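PDB 6GRH: microcin B17-processing protein McbC from Escherichia coli str. K-12 substr. MG1655, which serves as the FMN-binding, nitroreductase-family oxidoreductase needed to process the inactive microcin B17 precursor into the active antibiotic peptide. Local coordinates for residues 120-123 against 127-130; 191-196 against 208-213; 212-217 against 255-260. All blocks are in the same frame, centred on the assembly; numbering follows the deposited sequence. Where two conformers were deposited one is given.

Contact 1 (120-123 against 127-130); sequences YPSG and YPIE. With FMN (flavin mononucleotide), chain O.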
ATOM      1  N   TYR D 120       6.478  31.634  -8.632  1.00 31.48           N
ATOM      2  CA  TYR D 120       5.742  30.697  -7.784  1.00 30.98           C
ATOM      3  C   TYR D 120       6.747  30.119  -6.788  1.00 30.96           C
ATOM      4  O   TYR D 120       7.913  29.900  -7.131  1.00 31.23           O
ATOM      5  CB  TYR D 120       5.029  29.614  -8.610  1.00 30.10           C
ATOM      6  CG  TYR D 120       5.951  28.743  -9.433  1.00 29.62           C
ATOM      7  CD1 TYR D 120       6.475  29.186 -10.645  1.00 29.97           C
ATOM      8  CD2 TYR D 120       6.301  27.469  -8.987  1.00 28.37           C
ATOM      9  CE1 TYR D 120       7.338  28.394 -11.383  1.00 29.56           C
ATOM     10  CE2 TYR D 120       7.154  26.672  -9.715  1.00 28.20           C
ATOM     11  CZ  TYR D 120       7.677  27.133 -10.904  1.00 29.09           C
ATOM     12  OH  TYR D 120       8.541  26.317 -11.604  1.00 29.61           O
ATOM     13  N   PRO D 121       6.315  29.918  -5.536  1.00 30.92           N
ATOM     14  CA  PRO D 121       7.214  29.363  -4.525  1.00 30.43           C
ATOM     15  C   PRO D 121       7.356  27.843  -4.647  1.00 29.42           C
ATOM     16  O   PRO D 121       6.655  27.208  -5.431  1.00 28.87           O
ATOM     17  CB  PRO D 121       6.516  29.757  -3.216  1.00 30.92           C
ATOM     18  CG  PRO D 121       5.062  29.650  -3.562  1.00 30.74           C
ATOM     19  CD  PRO D 121       4.940  30.064  -5.016  1.00 30.76           C
ATOM     20  N   SER D 122       8.276  27.262  -3.885  1.00 29.33           N
ATOM     21  CA  SER D 122       8.469  25.804  -3.875  1.00 29.10           C
ATOM     22  C   SER D 122       9.096  25.374  -2.558  1.00 29.26           C
ATOM     23  O   SER D 122      10.030  26.029  -2.069  1.00 28.83           O
ATOM     24  CB  SER D 122       9.376  25.377  -5.046  1.00 29.20           C
ATOM     25  OG  SER D 122       9.662  23.997  -5.001  1.00 27.85           O
ATOM     26  N   GLY D 123       8.586  24.289  -1.978  1.00 28.55           N
ATOM     27  CA  GLY D 123       9.173  23.741  -0.759  1.00 29.28           C
ATOM     28  C   GLY D 123      10.666  23.512  -0.914  1.00 29.17           C
ATOM     29  O   GLY D 123      11.102  22.853  -1.854  1.00 28.32           O
ATOM     30  N   TYR D 127      11.917  23.018  -6.559  1.00 29.17           N
ATOM     31  CA  TYR D 127      11.285  23.068  -7.903  1.00 29.20           C
ATOM     32  C   TYR D 127      11.324  21.735  -8.666  1.00 29.11           C
ATOM     33  O   TYR D 127      11.943  21.631  -9.747  1.00 29.62           O
ATOM     34  CB  TYR D 127      11.902  24.212  -8.714  1.00 29.66           C
ATOM     35  CG  TYR D 127      11.560  25.531  -8.098  1.00 29.85           C
ATOM     36  CD1 TYR D 127      10.318  26.113  -8.341  1.00 29.52           C
ATOM     37  CD2 TYR D 127      12.425  26.154  -7.193  1.00 30.22           C
ATOM     38  CE1 TYR D 127       9.955  27.309  -7.738  1.00 30.52           C
ATOM     39  CE2 TYR D 127      12.089  27.369  -6.597  1.00 30.99           C
ATOM     40  CZ  TYR D 127      10.844  27.941  -6.868  1.00 30.92           C
ATOM     41  OH  TYR D 127      10.463  29.111  -6.266  1.00 30.92           O
ATOM     42  N   PRO D 128      10.620  20.718  -8.145  1.00 28.50           N
ATOM     43  CA  PRO D 128      10.693  19.385  -8.760  1.00 28.05           C
ATOM     44  C   PRO D 128       9.832  19.154  -9.995  1.00 27.57           C
ATOM     45  O   PRO D 128       9.829  18.041 -10.515  1.00 26.58           O
ATOM     46  CB  PRO D 128      10.186  18.455  -7.625  1.00 27.86           C
ATOM     47  CG  PRO D 128       9.204  19.316  -6.898  1.00 27.85           C
ATOM     48  CD  PRO D 128       9.869  20.672  -6.867  1.00 28.32           C
ATOM     49  N   ILE D 129       9.079  20.163 -10.427  1.00 27.78           N
ATOM     50  CA  ILE D 129       8.144  20.021 -11.514  1.00 27.38           C
ATOM     51  C   ILE D 129       8.772  20.624 -12.744  1.00 28.68           C
ATOM     52  O   ILE D 129       9.254  21.745 -12.707  1.00 29.90           O
ATOM     53  CB  ILE D 129       6.798  20.726 -11.203  1.00 26.98           C
ATOM     54  CG1 ILE D 129       6.197  20.167  -9.937  1.00 26.44           C
ATOM     55  CG2 ILE D 129       5.824  20.638 -12.382  1.00 26.86           C
ATOM     56  CD1 ILE D 129       6.007  18.665  -9.930  1.00 26.05           C
ATOM     57  N   GLU D 130       8.745  19.875 -13.839  1.00 29.46           N
ATOM     58  CA  GLU D 130       9.272  20.321 -15.125  1.00 31.56           C
ATOM     59  C   GLU D 130       8.124  20.650 -16.068  1.00 31.26           C
ATOM     60  O   GLU D 130       7.077  19.980 -16.051  1.00 30.19           O
ATOM     61  CB  GLU D 130      10.139  19.229 -15.727  1.00 33.07           C
ATOM     62  CG  GLU D 130      11.298  18.833 -14.819  1.00 35.28           C
ATOM     63  CD  GLU D 130      12.255  19.980 -14.493  1.00 37.45           C
ATOM     64  OE1 GLU D 130      12.600  20.774 -15.383  1.00 38.01           O
ATOM     65  OE2 GLU D 130      12.694  20.079 -13.323  1.00 41.22           O
TER
HETATM   66  N1  FMN O 401       9.264  27.847   4.028  1.00 32.40           N
HETATM   67  C2  FMN O 401       9.606  27.581   5.315  1.00 32.83           C
HETATM   68  O2  FMN O 401      10.387  28.371   5.875  1.00 31.39           O
HETATM   69  N3  FMN O 401       9.132  26.503   5.986  1.00 32.59           N
HETATM   70  C4  FMN O 401       8.272  25.624   5.420  1.00 32.66           C
HETATM   71  O4  FMN O 401       7.834  24.639   6.054  1.00 31.85           O
HETATM   72  C4A FMN O 401       7.860  25.837   4.010  1.00 30.74           C
HETATM   73  N5  FMN O 401       7.016  24.998   3.364  1.00 30.41           N
HETATM   74  C5A FMN O 401       6.650  25.233   2.077  1.00 30.43           C
HETATM   75  C6  FMN O 401       5.769  24.356   1.451  1.00 30.24           C
HETATM   76  C7  FMN O 401       5.368  24.555   0.134  1.00 30.72           C
HETATM   77  C7M FMN O 401       4.416  23.583  -0.519  1.00 29.93           C
HETATM   78  C8  FMN O 401       5.873  25.733  -0.619  1.00 30.42           C
HETATM   79  C8M FMN O 401       5.443  25.961  -2.040  1.00 30.53           C
HETATM   80  C9  FMN O 401       6.752  26.626  -0.005  1.00 31.19           C
HETATM   81  C9A FMN O 401       7.169  26.427   1.328  1.00 30.46           C
HETATM   82  N10 FMN O 401       8.063  27.315   1.993  1.00 31.08           N
HETATM   83  C10 FMN O 401       8.422  27.036   3.334  1.00 31.82           C
HETATM   84  C1' FMN O 401       8.615  28.509   1.342  1.00 30.22           C
HETATM   85  C2' FMN O 401       9.810  28.129   0.497  1.00 31.43           C
HETATM   86  O2' FMN O 401      10.906  27.768   1.361  1.00 31.32           O
HETATM   87  C3' FMN O 401      10.158  29.279  -0.454  1.00 31.98           C
HETATM   88  O3' FMN O 401       9.105  29.451  -1.412  1.00 31.81           O
HETATM   89  C4' FMN O 401      11.474  29.064  -1.197  1.00 32.07           C
HETATM   90  O4' FMN O 401      12.545  29.010  -0.254  1.00 30.04           O
HETATM   91  C5' FMN O 401      11.801  30.171  -2.197  1.00 33.13           C
HETATM   92  O5' FMN O 401      11.838  31.423  -1.514  1.00 32.27           O
HETATM   93  P   FMN O 401      10.883  32.632  -1.949  1.00 34.54           P
HETATM   94  O1P FMN O 401       9.461  32.151  -1.775  1.00 33.53           O
HETATM   95  O2P FMN O 401      11.248  33.725  -0.963  1.00 34.57           O
HETATM   96  O3P FMN O 401      11.320  32.879  -3.359  1.00 32.35           O
HETATM   97  O   HOH W   1       9.084  23.761 -10.679  1.00 30.70           O
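Ser122 presses its CB onto the face of the Tyr127 ring almost over the centre, 3.3 Å from CB to the ring centroid, a CH-pi contact within 10° of the ring normal. The serine swings OG opposite its own backbone N (chi1 175°), where it accepts from the Tyr127 N at 2.9 Å while also being hydrogen-bonded to the Glu213 carboxylate. At the far end of the same ring, Tyr127 OH donates to Tyr120 O at 2.8 Å, with the acceptor in the ring plane and the hydroxyl in the carbonyl plane. The Tyr127 ring is thus held by its hydroxyl and covered on one face, and its edge turns toward the face of Tyr120 in an offset edge-to-face pair, the planes at 82° and CE1 of Tyr127 3.5 Å from CE2 of Tyr120. The loop so closed supplies Pro121, Ser122 and Gly123 to the FMN pocket of the nitroreductase fold and leads into strand 129-135: Pro121 CB lies 3.2 Å from FMN O3', and Ser122 N makes a weak bond to that hydroxyl. Looser packing begins where the tyrosine stack ends. There Pro128 meets Ser122 by its CD alone, and a water takes the place of direct contact, accepting from Tyr120 OH at 2.8 Å and donating to Ile129 O at 2.9 Å. Arg118 also hydrogen-bonds Tyr120 OH, and it forms a cation-pi contact with Tyr127.

Contact 2 (191-196 against 208-213); sequences YCIIFE and RMALME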
ATOM      1  N   TYR D 191       2.980  19.283 -17.403  1.00 26.74           N
ATOM      2  CA  TYR D 191       3.687  19.480 -16.149  1.00 26.16           C
ATOM      3  C   TYR D 191       4.041  18.112 -15.598  1.00 25.79           C
ATOM      4  O   TYR D 191       3.144  17.288 -15.409  1.00 25.15           O
ATOM      5  CB  TYR D 191       2.817  20.248 -15.142  1.00 25.52           C
ATOM      6  CG  TYR D 191       2.378  21.586 -15.617  1.00 26.10           C
ATOM      7  CD1 TYR D 191       3.083  22.738 -15.255  1.00 26.48           C
ATOM      8  CD2 TYR D 191       1.255  21.726 -16.465  1.00 26.35           C
ATOM      9  CE1 TYR D 191       2.688  23.992 -15.725  1.00 27.23           C
ATOM     10  CE2 TYR D 191       0.833  22.978 -16.921  1.00 26.75           C
ATOM     11  CZ  TYR D 191       1.555  24.107 -16.547  1.00 27.23           C
ATOM     12  OH  TYR D 191       1.160  25.346 -16.956  1.00 27.32           O
ATOM     13  N   CYS D 192       5.327  17.882 -15.332  1.00 26.10           N
ATOM     14  CA  CYS D 192       5.831  16.568 -14.960  1.00 26.54           C
ATOM     15  C   CYS D 192       6.600  16.599 -13.646  1.00 26.12           C
ATOM     16  O   CYS D 192       7.397  17.493 -13.414  1.00 27.14           O
ATOM     17  CB  CYS D 192       6.760  16.039 -16.039  1.00 27.60           C
ATOM     18  SG  CYS D 192       5.928  15.845 -17.632  1.00 30.99           S
ATOM     19  N   ILE D 193       6.371  15.586 -12.825  1.00 25.41           N
ATOM     20  CA  ILE D 193       7.067  15.405 -11.570  1.00 25.01           C
ATOM     21  C   ILE D 193       8.301  14.517 -11.770  1.00 24.98           C
ATOM     22  O   ILE D 193       8.201  13.438 -12.355  1.00 25.33           O
ATOM     23  CB  ILE D 193       6.163  14.779 -10.487  1.00 24.93           C
ATOM     24  CG1 ILE D 193       6.898  14.749  -9.132  1.00 25.54           C
ATOM     25  CG2 ILE D 193       5.655  13.387 -10.849  1.00 24.42           C
ATOM     26  CD1 ILE D 193       6.008  14.288  -8.009  1.00 25.86           C
ATOM     27  N   ILE D 194       9.445  14.965 -11.267  1.00 25.40           N
ATOM     28  CA  ILE D 194      10.619  14.106 -11.149  1.00 25.52           C
ATOM     29  C   ILE D 194      10.558  13.485  -9.758  1.00 24.81           C
ATOM     30  O   ILE D 194      10.787  14.180  -8.769  1.00 25.08           O
ATOM     31  CB  ILE D 194      11.924  14.902 -11.339  1.00 26.84           C
ATOM     32  CG1 ILE D 194      11.921  15.552 -12.717  1.00 27.96           C
ATOM     33  CG2 ILE D 194      13.139  13.974 -11.156  1.00 26.89           C
ATOM     34  CD1 ILE D 194      13.140  16.392 -12.968  1.00 30.20           C
ATOM     35  N   PHE D 195      10.283  12.195  -9.672  1.00 24.61           N
ATOM     36  CA  PHE D 195       9.957  11.582  -8.363  1.00 24.92           C
ATOM     37  C   PHE D 195      11.037  11.799  -7.330  1.00 24.47           C
ATOM     38  O   PHE D 195      10.763  12.240  -6.213  1.00 23.12           O
ATOM     39  CB  PHE D 195       9.666  10.097  -8.474  1.00 25.66           C
ATOM     40  CG  PHE D 195       8.394   9.786  -9.219  1.00 26.86           C
ATOM     41  CD1 PHE D 195       7.162  10.026  -8.643  1.00 27.42           C
ATOM     42  CD2 PHE D 195       8.440   9.265 -10.507  1.00 28.20           C
ATOM     43  CE1 PHE D 195       5.986   9.725  -9.323  1.00 28.42           C
ATOM     44  CE2 PHE D 195       7.263   8.962 -11.195  1.00 29.27           C
ATOM     45  CZ  PHE D 195       6.036   9.201 -10.594  1.00 28.17           C
ATOM     46  N   GLU D 196      12.270  11.506  -7.712  1.00 24.14           N
ATOM     47  CA  GLU D 196      13.354  11.569  -6.739  1.00 24.82           C
ATOM     48  C   GLU D 196      13.664  12.985  -6.284  1.00 25.01           C
ATOM     49  O   GLU D 196      14.025  13.166  -5.132  1.00 25.75           O
ATOM     50  CB  GLU D 196      14.593  10.831  -7.257  1.00 25.39           C
ATOM     51  CG  GLU D 196      14.354   9.318  -7.241  1.00 25.02           C
ATOM     52  CD  GLU D 196      15.600   8.480  -7.475  1.00 25.84           C
ATOM     53  OE1 GLU D 196      16.631   8.712  -6.790  1.00 26.64           O
ATOM     54  OE2 GLU D 196      15.523   7.546  -8.301  1.00 25.82           O
ATOM     55  N   ARG D 208       3.262  15.421  -1.894  1.00 25.08           N
ATOM     56  CA  ARG D 208       2.160  16.330  -1.693  1.00 25.80           C
ATOM     57  C   ARG D 208       2.580  17.767  -2.117  1.00 25.73           C
ATOM     58  O   ARG D 208       1.822  18.463  -2.824  1.00 25.55           O
ATOM     59  CB  ARG D 208       1.744  16.254  -0.207  1.00 27.35           C
ATOM     60  CG  ARG D 208       0.493  17.004   0.176  1.00 28.75           C
ATOM     61  CD  ARG D 208       0.488  17.374   1.660  1.00 29.80           C
ATOM     62  NE  ARG D 208       0.397  16.231   2.560  1.00 30.61           N
ATOM     63  CZ  ARG D 208       0.175  16.335   3.884  1.00 31.95           C
ATOM     64  NH1 ARG D 208       0.041  17.516   4.469  1.00 33.48           N
ATOM     65  NH2 ARG D 208       0.103  15.254   4.626  1.00 33.38           N
ATOM     66  N   MET D 209       3.770  18.202  -1.685  0.50 26.30           N
ATOM     67  CA  MET D 209       4.327  19.520  -2.049  0.50 27.27           C
ATOM     68  C   MET D 209       4.512  19.678  -3.566  0.50 26.93           C
ATOM     69  O   MET D 209       4.199  20.739  -4.125  0.50 27.36           O
ATOM     70  CB  MET D 209       5.667  19.804  -1.320  0.50 28.74           C
ATOM     71  CG  MET D 209       5.564  20.074   0.198  0.50 29.64           C
ATOM     72  SD  MET D 209       7.056  20.759   0.999  0.50 31.72           S
ATOM     73  CE  MET D 209       7.155  19.810   2.510  0.50 31.67           C
ATOM     74  N   ALA D 210       5.007  18.632  -4.228  1.00 25.81           N
ATOM     75  CA  ALA D 210       5.205  18.665  -5.685  1.00 25.72           C
ATOM     76  C   ALA D 210       3.888  18.820  -6.480  1.00 25.77           C
ATOM     77  O   ALA D 210       3.829  19.590  -7.445  1.00 25.08           O
ATOM     78  CB  ALA D 210       5.935  17.426  -6.135  1.00 25.51           C
ATOM     79  N   LEU D 211       2.846  18.112  -6.044  1.00 25.65           N
ATOM     80  CA  LEU D 211       1.518  18.199  -6.673  1.00 26.56           C
ATOM     81  C   LEU D 211       0.899  19.581  -6.490  1.00 26.54           C
ATOM     82  O   LEU D 211       0.386  20.138  -7.422  1.00 25.87           O
ATOM     83  CB  LEU D 211       0.580  17.084  -6.166  1.00 26.15           C
ATOM     84  CG  LEU D 211       0.637  15.797  -6.990  1.00 26.47           C
ATOM     85  CD1 LEU D 211       2.024  15.216  -7.175  1.00 27.36           C
ATOM     86  CD2 LEU D 211      -0.237  14.733  -6.351  1.00 26.57           C
ATOM     87  N   MET D 212       1.020  20.150  -5.292  1.00 26.77           N
ATOM     88  CA  MET D 212       0.581  21.510  -5.058  1.00 27.41           C
ATOM     89  C   MET D 212       1.341  22.515  -5.921  1.00 27.26           C
ATOM     90  O   MET D 212       0.743  23.407  -6.517  1.00 26.84           O
ATOM     91  CB  MET D 212       0.628  21.857  -3.557  1.00 28.32           C
ATOM     92  CG  MET D 212      -0.405  21.060  -2.783  1.00 28.63           C
ATOM     93  SD  MET D 212      -0.478  21.456  -1.031  1.00 30.69           S
ATOM     94  CE  MET D 212       1.151  21.036  -0.468  1.00 30.73           C
ATOM     95  N   GLU D 213       2.641  22.333  -6.042  1.00 26.94           N
ATOM     96  CA  GLU D 213       3.439  23.194  -6.872  1.00 28.02           C
ATOM     97  C   GLU D 213       2.986  23.211  -8.319  1.00 26.62           C
ATOM     98  O   GLU D 213       2.943  24.253  -8.929  1.00 26.64           O
ATOM     99  CB  GLU D 213       4.899  22.805  -6.777  1.00 29.16           C
ATOM    100  CG  GLU D 213       5.827  23.597  -7.661  1.00 30.55           C
ATOM    101  CD  GLU D 213       7.271  23.205  -7.427  1.00 32.76           C
ATOM    102  OE1 GLU D 213       7.638  23.003  -6.226  1.00 33.25           O
ATOM    103  OE2 GLU D 213       8.024  23.096  -8.445  1.00 33.06           O
TER
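Ile193 reaches the helix mainly through its terminal methyl: its CD1 stands 3.7 Å from Ala210 CB and 4.2 Å from Leu211 CD1, with CG1 behind it 4.1 Å from Ala210 CB. The reach depends on a fully extended side chain, CG1 lying opposite the backbone N (chi1 -174°) and CD1 continuing the zigzag, which drives the tip at the small alanine while Leu211 comes across it obliquely. The other branch of Ile193 turns elsewhere; CG2 rests over one face of the Phe195 ring, toward its rim, 4.0 Å above the plane. One isoleucine therefore fills two places at once, the helix surface and the start of helix 195-199, for which Ile194 is the N-cap residue. In the next shell Ile129 packs against Ile193, Leu257 against Leu211, and His27 meets Phe195 edge-to-face. On the helix, Met209 touches FMN, and Leu211 packs on Leu211 of the second subunit, so the residues around Ala210 face both the cofactor and the dimer interface. Backbone hydrogen bonds tie Ile193 to Ala255 and Ile194 to Pro128, placing strand 187-194 between strands 254-263 and 129-135, with helix 204-227 laid against the sheet.

Contact 3 (212-217 against 255-260); sequences METGSM and APLIVQ
Thr214 stands between two neighbouring residues of the strand, and its three side-chain atoms divide the work. CB comes first, pointing at the strand and lying 4.2 Å from Leu257 CD1. From it OG1 branches to the side opposite the carbonyl carbon (chi1 -56°), where it touches the same methyl much more closely, 3.3 Å from Leu257 CD1. This hydroxyl does not depend on the strand for a polar partner: it turns back along the helix and is hydrogen-bonded to Ala210 O, one turn earlier, so a buried oxygen is satisfied within the helix, while methyls pack on it, Leu257 CD1 and, from strand 129-135, Ile129 CD1. CG2, the remaining tip, faces Ile258 CG2 at 3.7 Å, methyl against methyl. Tyr191 also packs against Thr214, so residues of three adjacent strands meet it.

That one threonine can meet both Leu257 and Ile258 follows from the backbone. The two residues together face Tyr191 on the neighbouring strand in a classic beta bulge, and both CB atoms are directed at the helix. Beyond CB the paths diverge: Leu257 carries CD1 to the threonine, whereas the CG1 arm of Ile258 leads away, its side chain coming within about 4 Å of a bound FMN, a different copy from the one beside Pro121. Further along the helix, Ser216 OG donates to Glu213 O at 2.6 Å, an acceptor shared with Met217 N at 3.0 Å. Met212 of the second subunit also packs on Thr214 and Ile258. A long helix laid across an antiparallel sheet and bordered by a second subunit, with FMN held between the two chains, is characteristic of the dimeric nitroreductase fold.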
ATOM      1  N   MET D 212       1.020  20.150  -5.292  1.00 26.77           N
ATOM      2  CA  MET D 212       0.581  21.510  -5.058  1.00 27.41           C
ATOM      3  C   MET D 212       1.341  22.515  -5.921  1.00 27.26           C
ATOM      4  O   MET D 212       0.743  23.407  -6.517  1.00 26.84           O
ATOM      5  CB  MET D 212       0.628  21.857  -3.557  1.00 28.32           C
ATOM      6  CG  MET D 212      -0.405  21.060  -2.783  1.00 28.63           C
ATOM      7  SD  MET D 212      -0.478  21.456  -1.031  1.00 30.69           S
ATOM      8  CE  MET D 212       1.151  21.036  -0.468  1.00 30.73           C
ATOM      9  N   GLU D 213       2.641  22.333  -6.042  1.00 26.94           N
ATOM     10  CA  GLU D 213       3.439  23.194  -6.872  1.00 28.02           C
ATOM     11  C   GLU D 213       2.986  23.211  -8.319  1.00 26.62           C
ATOM     12  O   GLU D 213       2.943  24.253  -8.929  1.00 26.64           O
ATOM     13  CB  GLU D 213       4.899  22.805  -6.777  1.00 29.16           C
ATOM     14  CG  GLU D 213       5.827  23.597  -7.661  1.00 30.55           C
ATOM     15  CD  GLU D 213       7.271  23.205  -7.427  1.00 32.76           C
ATOM     16  OE1 GLU D 213       7.638  23.003  -6.226  1.00 33.25           O
ATOM     17  OE2 GLU D 213       8.024  23.096  -8.445  1.00 33.06           O
ATOM     18  N   THR D 214       2.614  22.065  -8.838  1.00 26.07           N
ATOM     19  CA  THR D 214       2.072  21.952 -10.194  1.00 26.05           C
ATOM     20  C   THR D 214       0.852  22.848 -10.418  1.00 26.19           C
ATOM     21  O   THR D 214       0.750  23.512 -11.436  1.00 25.79           O
ATOM     22  CB  THR D 214       1.738  20.485 -10.481  1.00 26.30           C
ATOM     23  OG1 THR D 214       2.933  19.711 -10.266  1.00 25.78           O
ATOM     24  CG2 THR D 214       1.254  20.300 -11.888  1.00 26.46           C
ATOM     25  N   GLY D 215      -0.036  22.889  -9.417  1.00 26.22           N
ATOM     26  CA  GLY D 215      -1.200  23.731  -9.450  1.00 25.83           C
ATOM     27  C   GLY D 215      -0.847  25.202  -9.406  1.00 26.80           C
ATOM     28  O   GLY D 215      -1.486  26.002 -10.113  1.00 26.50           O
ATOM     29  N   SER D 216       0.175  25.583  -8.606  1.00 26.16           N
ATOM     30  CA  SER D 216       0.623  26.972  -8.628  1.00 27.45           C
ATOM     31  C   SER D 216       1.155  27.358 -10.014  1.00 28.17           C
ATOM     32  O   SER D 216       1.020  28.527 -10.469  1.00 29.18           O
ATOM     33  CB  SER D 216       1.671  27.270  -7.526  1.00 27.48           C
ATOM     34  OG  SER D 216       2.906  26.655  -7.813  1.00 27.33           O
ATOM     35  N   MET D 217       1.773  26.403 -10.687  1.00 27.95           N
ATOM     36  CA  MET D 217       2.346  26.664 -12.004  1.00 29.33           C
ATOM     37  C   MET D 217       1.268  26.818 -13.059  1.00 29.42           C
ATOM     38  O   MET D 217       1.265  27.814 -13.784  1.00 30.48           O
ATOM     39  CB  MET D 217       3.359  25.607 -12.401  1.00 29.49           C
ATOM     40  CG  MET D 217       4.549  25.606 -11.470  1.00 30.27           C
ATOM     41  SD  MET D 217       5.556  24.140 -11.665  1.00 31.69           S
ATOM     42  CE  MET D 217       6.210  24.420 -13.304  1.00 31.29           C
ATOM     43  N   ALA D 255       6.958  11.577 -14.496  1.00 27.18           N
ATOM     44  CA  ALA D 255       5.575  11.245 -14.865  1.00 27.08           C
ATOM     45  C   ALA D 255       4.809  12.553 -15.133  1.00 26.90           C
ATOM     46  O   ALA D 255       4.986  13.508 -14.416  1.00 25.02           O
ATOM     47  CB  ALA D 255       4.889  10.403 -13.777  1.00 26.94           C
ATOM     48  N   PRO D 256       3.981  12.593 -16.203  1.00 27.61           N
ATOM     49  CA  PRO D 256       3.110  13.752 -16.452  1.00 28.16           C
ATOM     50  C   PRO D 256       1.957  13.847 -15.440  1.00 28.18           C
ATOM     51  O   PRO D 256       1.221  12.892 -15.262  1.00 30.28           O
ATOM     52  CB  PRO D 256       2.584  13.484 -17.868  1.00 28.77           C
ATOM     53  CG  PRO D 256       2.575  11.999 -17.989  1.00 28.35           C
ATOM     54  CD  PRO D 256       3.772  11.527 -17.214  1.00 28.29           C
ATOM     55  N   LEU D 257       1.839  14.969 -14.747  1.00 28.15           N
ATOM     56  CA  LEU D 257       0.784  15.162 -13.751  1.00 28.11           C
ATOM     57  C   LEU D 257      -0.503  15.745 -14.329  1.00 27.87           C
ATOM     58  O   LEU D 257      -1.589  15.406 -13.879  1.00 26.73           O
ATOM     59  CB  LEU D 257       1.274  16.056 -12.592  1.00 28.51           C
ATOM     60  CG  LEU D 257       2.341  15.471 -11.687  1.00 29.12           C
ATOM     61  CD1 LEU D 257       2.752  16.454 -10.620  1.00 28.97           C
ATOM     62  CD2 LEU D 257       1.866  14.176 -11.060  1.00 29.31           C
ATOM     63  N   ILE D 258      -0.362  16.650 -15.292  1.00 27.95           N
ATOM     64  CA  ILE D 258      -1.487  17.394 -15.831  1.00 28.58           C
ATOM     65  C   ILE D 258      -1.063  18.005 -17.158  1.00 28.33           C
ATOM     66  O   ILE D 258       0.122  18.311 -17.381  1.00 27.45           O
ATOM     67  CB  ILE D 258      -2.002  18.443 -14.807  1.00 29.30           C
ATOM     68  CG1 ILE D 258      -3.420  18.888 -15.095  1.00 30.39           C
ATOM     69  CG2 ILE D 258      -1.080  19.642 -14.699  1.00 30.37           C
ATOM     70  CD1 ILE D 258      -4.453  17.816 -14.842  1.00 29.93           C
ATOM     71  N   VAL D 259      -2.029  18.119 -18.053  1.00 28.75           N
ATOM     72  CA  VAL D 259      -1.841  18.731 -19.359  1.00 29.13           C
ATOM     73  C   VAL D 259      -2.654  20.028 -19.375  1.00 29.10           C
ATOM     74  O   VAL D 259      -3.673  20.143 -18.682  1.00 29.77           O
ATOM     75  CB  VAL D 259      -2.284  17.753 -20.471  1.00 29.29           C
ATOM     76  CG1 VAL D 259      -2.321  18.430 -21.842  1.00 31.02           C
ATOM     77  CG2 VAL D 259      -1.355  16.541 -20.513  1.00 29.26           C
ATOM     78  N   GLN D 260      -2.198  21.013 -20.132  1.00 29.38           N
ATOM     79  CA  GLN D 260      -2.912  22.284 -20.252  1.00 29.36           C
ATOM     80  C   GLN D 260      -2.879  22.715 -21.695  1.00 29.95           C
ATOM     81  O   GLN D 260      -1.808  22.977 -22.249  1.00 30.82           O
ATOM     82  CB  GLN D 260      -2.304  23.358 -19.354  1.00 29.22           C
ATOM     83  CG  GLN D 260      -3.125  24.632 -19.236  1.00 29.82           C
ATOM     84  CD  GLN D 260      -2.545  25.593 -18.218  1.00 30.47           C
ATOM     85  OE1 GLN D 260      -1.370  25.488 -17.847  1.00 29.77           O
ATOM     86  NE2 GLN D 260      -3.352  26.580 -17.802  1.00 31.23           N
TER

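In the fold
The three contacts form one compact cluster in the nitroreductase-type core, their centres 8 Å apart for contacts 1 and 2, 7 Å for contacts 2 and 3, and 10 Å for contacts 1 and 3. Contact 1 closes first along the chain; contact 2 follows, and contact 3 begins on the helical segment where contact 2 ends, sharing Met212 and Glu213. Helix 204-227 serves both later contacts and reaches contact 1 through Glu213, Thr214 and Met217. Their strands, 129-135, 187-194 and 254-263, are successive neighbours in the antiparallel sheet. All three touch the second subunit, so the helix-sheet core lies beside the interface in which FMN is bound.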